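Local coordinates for protein 3-phytase (Klebsiella pneumoniae, PDB 2WNH) that probably hydrolyses phytate (inositol hexakisphosphate), removing phosphate as a member of the histidine acid phosphatase family, at residues G155-A158 against Q159-Q162; E247-L251 against S252-L256. The protein carries 3 engineered substitutions. All coordinates share one frame; numbering follows the deposited sequence.

Interaction 1: residues G155-A158 against Q159-Q162; sequences GDLA and QRRQ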
loop_
_atom_site.group_PDB
_atom_site.type_symbol
_atom_site.label_atom_id
_atom_site.label_comp_id
_atom_site.label_asym_id
_atom_site.label_seq_id
_atom_site.Cartn_x
_atom_site.Cartn_y
_atom_site.Cartn_z
ATOM N N GLY B 155 50.715 -28.029 -8.929
ATOM C CA GLY B 155 52.034 -27.954 -9.572
ATOM C C GLY B 155 53.057 -27.357 -8.623
ATOM O O GLY B 155 53.117 -27.735 -7.454
ATOM N N ASP B 156 53.838 -26.399 -9.109
ATOM C CA ASP B 156 54.861 -25.749 -8.283
ATOM C C ASP B 156 54.257 -24.691 -7.350
ATOM O O ASP B 156 53.970 -23.591 -7.794
ATOM C CB ASP B 156 55.923 -25.104 -9.192
ATOM C CG ASP B 156 57.178 -24.675 -8.437
ATOM O OD1 ASP B 156 57.135 -24.444 -7.204
ATOM O OD2 ASP B 156 58.228 -24.565 -9.101
ATOM N N LEU B 157 54.091 -25.022 -6.068
ATOM C CA LEU B 157 53.453 -24.114 -5.093
ATOM C C LEU B 157 54.313 -22.894 -4.712
ATOM O O LEU B 157 53.783 -21.802 -4.436
ATOM C CB LEU B 157 52.976 -24.872 -3.846
ATOM C CG LEU B 157 51.656 -25.667 -3.966
ATOM C CD1 LEU B 157 51.477 -26.600 -2.801
ATOM C CD2 LEU B 157 50.441 -24.718 -4.084
ATOM N N ALA B 158 55.637 -23.077 -4.702
ATOM C CA ALA B 158 56.565 -21.958 -4.508
ATOM C C ALA B 158 56.385 -20.907 -5.592
ATOM O O ALA B 158 56.426 -19.705 -5.309
ATOM C CB ALA B 158 58.022 -22.454 -4.500
ATOM N N GLN B 159 56.205 -21.360 -6.832
ATOM C CA GLN B 159 56.000 -20.463 -7.960
ATOM C C GLN B 159 54.642 -19.736 -7.869
ATOM O O GLN B 159 54.546 -18.546 -8.187
ATOM C CB GLN B 159 56.110 -21.238 -9.268
ATOM C CG GLN B 159 56.202 -20.387 -10.518
ATOM C CD GLN B 159 56.627 -21.192 -11.747
ATOM O OE1 GLN B 159 56.212 -20.893 -12.871
ATOM N NE2 GLN B 159 57.455 -22.218 -11.537
ATOM N N ARG B 160 53.601 -20.458 -7.445
ATOM C CA ARG B 160 52.282 -19.840 -7.230
ATOM C C ARG B 160 52.356 -18.759 -6.134
ATOM O O ARG B 160 51.786 -17.671 -6.287
ATOM C CB ARG B 160 51.227 -20.896 -6.868
ATOM C CG ARG B 160 50.726 -21.770 -8.023
ATOM C CD ARG B 160 49.575 -22.669 -7.536
ATOM N NE ARG B 160 49.015 -23.534 -8.579
ATOM C CZ ARG B 160 48.005 -23.204 -9.392
ATOM N NH1 ARG B 160 47.427 -22.002 -9.321
ATOM N NH2 ARG B 160 47.572 -24.079 -10.295
ATOM N N ARG B 161 53.059 -19.070 -5.040
ATOM C CA ARG B 161 53.224 -18.151 -3.907
ATOM C C ARG B 161 53.968 -16.889 -4.315
ATOM O O ARG B 161 53.592 -15.774 -3.913
ATOM C CB ARG B 161 53.956 -18.841 -2.758
ATOM C CG ARG B 161 53.994 -18.057 -1.449
ATOM C CD ARG B 161 54.892 -18.766 -0.464
ATOM N NE ARG B 161 54.967 -18.105 0.836
ATOM C CZ ARG B 161 56.002 -18.220 1.673
ATOM N NH1 ARG B 161 57.061 -18.951 1.333
ATOM N NH2 ARG B 161 55.994 -17.591 2.847
ATOM N N GLN B 162 55.019 -17.064 -5.118
ATOM C CA GLN B 162 55.788 -15.933 -5.630
ATOM C C GLN B 162 54.950 -15.063 -6.562
ATOM O O GLN B 162 55.028 -13.833 -6.499
ATOM C CB GLN B 162 57.083 -16.404 -6.325
ATOM C CG GLN B 162 57.988 -15.257 -6.841
ATOM C CD GLN B 162 58.420 -14.269 -5.737
ATOM O OE1 GLN B 162 58.346 -13.045 -5.914
ATOM N NE2 GLN B 162 58.859 -14.800 -4.594
#

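Interaction 2: residues E247-L251 against S252-L256; sequences ENYDL and SNDVL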
loop_
_atom_site.group_PDB
_atom_site.type_symbol
_atom_site.label_atom_id
_atom_site.label_comp_id
_atom_site.label_asym_id
_atom_site.label_seq_id
_atom_site.Cartn_x
_atom_site.Cartn_y
_atom_site.Cartn_z
ATOM N N GLU B 247 42.510 -18.237 -6.029
ATOM C CA GLU B 247 43.586 -19.245 -6.057
ATOM C C GLU B 247 43.239 -20.452 -5.169
ATOM O O GLU B 247 43.385 -21.620 -5.594
ATOM C CB GLU B 247 44.915 -18.595 -5.644
ATOM C CG GLU B 247 46.140 -19.523 -5.783
ATOM C CD GLU B 247 46.816 -19.445 -7.144
ATOM O OE1 GLU B 247 46.204 -18.962 -8.115
ATOM O OE2 GLU B 247 47.992 -19.879 -7.245
ATOM N N ASN B 248 42.773 -20.190 -3.943
ATOM C CA ASN B 248 42.402 -21.284 -3.051
ATOM C C ASN B 248 41.259 -22.122 -3.610
ATOM O O ASN B 248 41.285 -23.343 -3.523
ATOM C CB ASN B 248 42.053 -20.784 -1.646
ATOM C CG ASN B 248 42.034 -21.906 -0.611
ATOM O OD1 ASN B 248 41.043 -22.113 0.098
ATOM N ND2 ASN B 248 43.131 -22.639 -0.521
ATOM N N TYR B 249 40.255 -21.459 -4.175
ATOM C CA TYR B 249 39.183 -22.184 -4.864
ATOM C C TYR B 249 39.701 -23.070 -6.008
ATOM O O TYR B 249 39.315 -24.234 -6.106
ATOM C CB TYR B 249 38.087 -21.225 -5.372
ATOM C CG TYR B 249 37.005 -21.041 -4.345
ATOM C CD1 TYR B 249 37.250 -20.330 -3.176
ATOM C CD2 TYR B 249 35.758 -21.623 -4.515
ATOM C CE1 TYR B 249 36.262 -20.179 -2.204
ATOM C CE2 TYR B 249 34.760 -21.479 -3.548
ATOM C CZ TYR B 249 35.021 -20.769 -2.403
ATOM O OH TYR B 249 34.043 -20.622 -1.457
ATOM N N ASP B 250 40.554 -22.520 -6.871
ATOM C CA ASP B 250 41.123 -23.299 -7.973
ATOM C C ASP B 250 41.685 -24.621 -7.463
ATOM O O ASP B 250 41.586 -25.636 -8.145
ATOM C CB ASP B 250 42.233 -22.532 -8.687
ATOM C CG ASP B 250 41.722 -21.397 -9.547
ATOM O OD1 ASP B 250 40.503 -21.348 -9.886
ATOM O OD2 ASP B 250 42.567 -20.528 -9.896
ATOM N N LEU B 251 42.238 -24.608 -6.247
ATOM C CA LEU B 251 43.004 -25.745 -5.718
ATOM C C LEU B 251 42.255 -26.531 -4.663
ATOM O O LEU B 251 42.831 -27.393 -4.010
ATOM C CB LEU B 251 44.366 -25.265 -5.164
ATOM C CG LEU B 251 45.287 -24.556 -6.151
ATOM C CD1 LEU B 251 46.615 -24.146 -5.474
ATOM C CD2 LEU B 251 45.534 -25.402 -7.405
ATOM N N SER B 252 40.959 -26.240 -4.496
ATOM C CA SER B 252 40.126 -27.012 -3.583
ATOM C C SER B 252 38.803 -27.417 -4.240
ATOM O O SER B 252 38.720 -28.445 -4.914
ATOM C CB SER B 252 39.906 -26.280 -2.245
ATOM O OG SER B 252 39.315 -24.985 -2.418
ATOM N N ASN B 253 37.766 -26.599 -4.057
ATOM C CA ASN B 253 36.443 -26.915 -4.612
ATOM C C ASN B 253 36.372 -27.035 -6.125
ATOM O O ASN B 253 35.492 -27.727 -6.645
ATOM C CB ASN B 253 35.437 -25.863 -4.153
ATOM C CG ASN B 253 35.495 -25.631 -2.676
ATOM O OD1 ASN B 253 35.498 -26.569 -1.901
ATOM N ND2 ASN B 253 35.541 -24.375 -2.279
ATOM N N ASP B 254 37.257 -26.349 -6.834
ATOM C CA ASP B 254 37.212 -26.330 -8.290
ATOM C C ASP B 254 38.149 -27.369 -8.934
ATOM O O ASP B 254 38.369 -27.341 -10.135
ATOM C CB ASP B 254 37.482 -24.920 -8.812
ATOM C CG ASP B 254 36.369 -23.942 -8.433
ATOM O OD1 ASP B 254 35.177 -24.350 -8.409
ATOM O OD2 ASP B 254 36.670 -22.768 -8.152
ATOM N N VAL B 255 38.715 -28.247 -8.110
ATOM C CA VAL B 255 39.480 -29.409 -8.591
ATOM C C VAL B 255 38.451 -30.424 -9.113
ATOM O O VAL B 255 37.570 -30.848 -8.372
ATOM C CB VAL B 255 40.331 -30.030 -7.448
ATOM C CG1 VAL B 255 40.967 -31.355 -7.892
ATOM C CG2 VAL B 255 41.427 -29.041 -7.003
ATOM N N LEU B 256 38.586 -30.812 -10.381
ATOM C CA LEU B 256 37.591 -31.659 -11.049
ATOM C C LEU B 256 37.229 -32.912 -10.261
ATOM O O LEU B 256 36.054 -33.200 -10.051
ATOM C CB LEU B 256 38.054 -32.036 -12.456
ATOM C CG LEU B 256 36.985 -32.765 -13.275
ATOM C CD1 LEU B 256 35.704 -31.915 -13.402
ATOM C CD2 LEU B 256 37.519 -33.108 -14.645
HETATM O O HOH W 1 38.145 -23.968 -0.163
HETATM O O HOH W 2 37.960 -20.697 -8.991
#

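Interaction 1: residues G155-A158 against Q159-Q162
D156 N-caps the short helix 157-163, and its carboxylate reaches forward to Q159 in the first turn. G155, with a positive phi, has just broken out of helix 143-154, and the chain turns directly into the next helix. Followed outward, the D156 side chain meets Q159 at each of its atoms, crossing it at about a right angle. Its CB packs on Q159 CB at 3.9 Å, and CG settles somewhat closer to the same methylene. From there the two oxygens divide the work. OD1 accepts the backbone N-H of Q159 at 3.2 Å, the capping bond proper; the donor stands 72° out of the carboxylate plane, so it comes down from above the group. The other oxygen, OD2, meets the amide of the same residue in a weak bond from Q159 NE2 at 3.5 Å. The carboxylate and amide planes are turned 64° apart. With CG trans to the main-chain nitrogen (chi1 -167°), the carboxylate of D156 is carried over the helix start, where one residue can occupy both oxygens. The backbone O of D156 opens the regular series by accepting from R160 N, followed by L157 O with R161 N and A158 O with Q162 N at 3.0 Å. R160 stretches out from CG to NE and passes L157, then turns its guanidinium back to the end of the preceding helix, where NE bonds A154 O and NH2 bonds K153 O. L157 also touches W189 in a loop, as does R161. Between L157 and R160 themselves, the nearest side-chain atoms are CD2 of the leucine and CD of the arginine, 4.1 Å apart.

Interaction 2: residues E247-L251 against S252-L256
At the C-terminal end of helix 243-250 the carbonyl of Y249 receives two backbone N-H groups, S252 N at 3.1 Å and D254 N at 3.0 Å, from opposite faces of its plane, and the chain then folds into a type I beta turn from S252 to V255. V255 is the N-cap residue of helix 256-274, so only a few residues separate the two helices. The neighbouring carbonyl, N248 O, is also gripped twice. L251 N reaches it from one face and S252 OG, at 2.8 Å, from the other. The serine hydroxyl can do this because OG sits between its own backbone N and carbonyl carbon (chi1 57°), pointing back along the helix; a water that donates to OG also makes a weak bond to N248 OD1. The Y249 ring is flanked on two sides by the turn. N253 ND2 stands 3.2 Å above one face, offset toward the rim near CE2, with amide and ring planes 71° apart, while D254 OD2 lies at the ring's edge in its plane. N253 and D254 also touch A295 of helix 291-301, as Y249 does. V255 brings CG2 to 3.5 Å from L251 C and contacts D250 O, and its side chain also touches A149 and K153 of helix 143-154. D250 and D254 bring like charges close, OD1 to OD2 at 4.4 Å, and a second water donates to both. D254 is held further by T299 and R298, and D250 by R312. These arginines probably offset the mutual repulsion of the carboxylates, so that the shared water and the two arginines may let the two acids sit side by side at the helix junction.

Interactions 1 and 2 treat opposite ends of helices: 155-162 starts one, with a carboxylate accepting a first-turn N-H, whereas 247-256 finishes another, with N-H and hydroxyl donors converging on last-turn carbonyls. Interaction 1 is a surface contact without buried residues. Interaction 2 lies deeper, with L251 and V255 buried and its acidic groups engaged by water and by arginines from elsewhere in the chain. The two meet directly, since R160 NH1 forms a salt bridge with E247 OE2 at 3.0 Å and L157 CD2 packs on L251 CD1 at 4.1 Å. Both also lean on the end of helix 143-154, through K153 and A154.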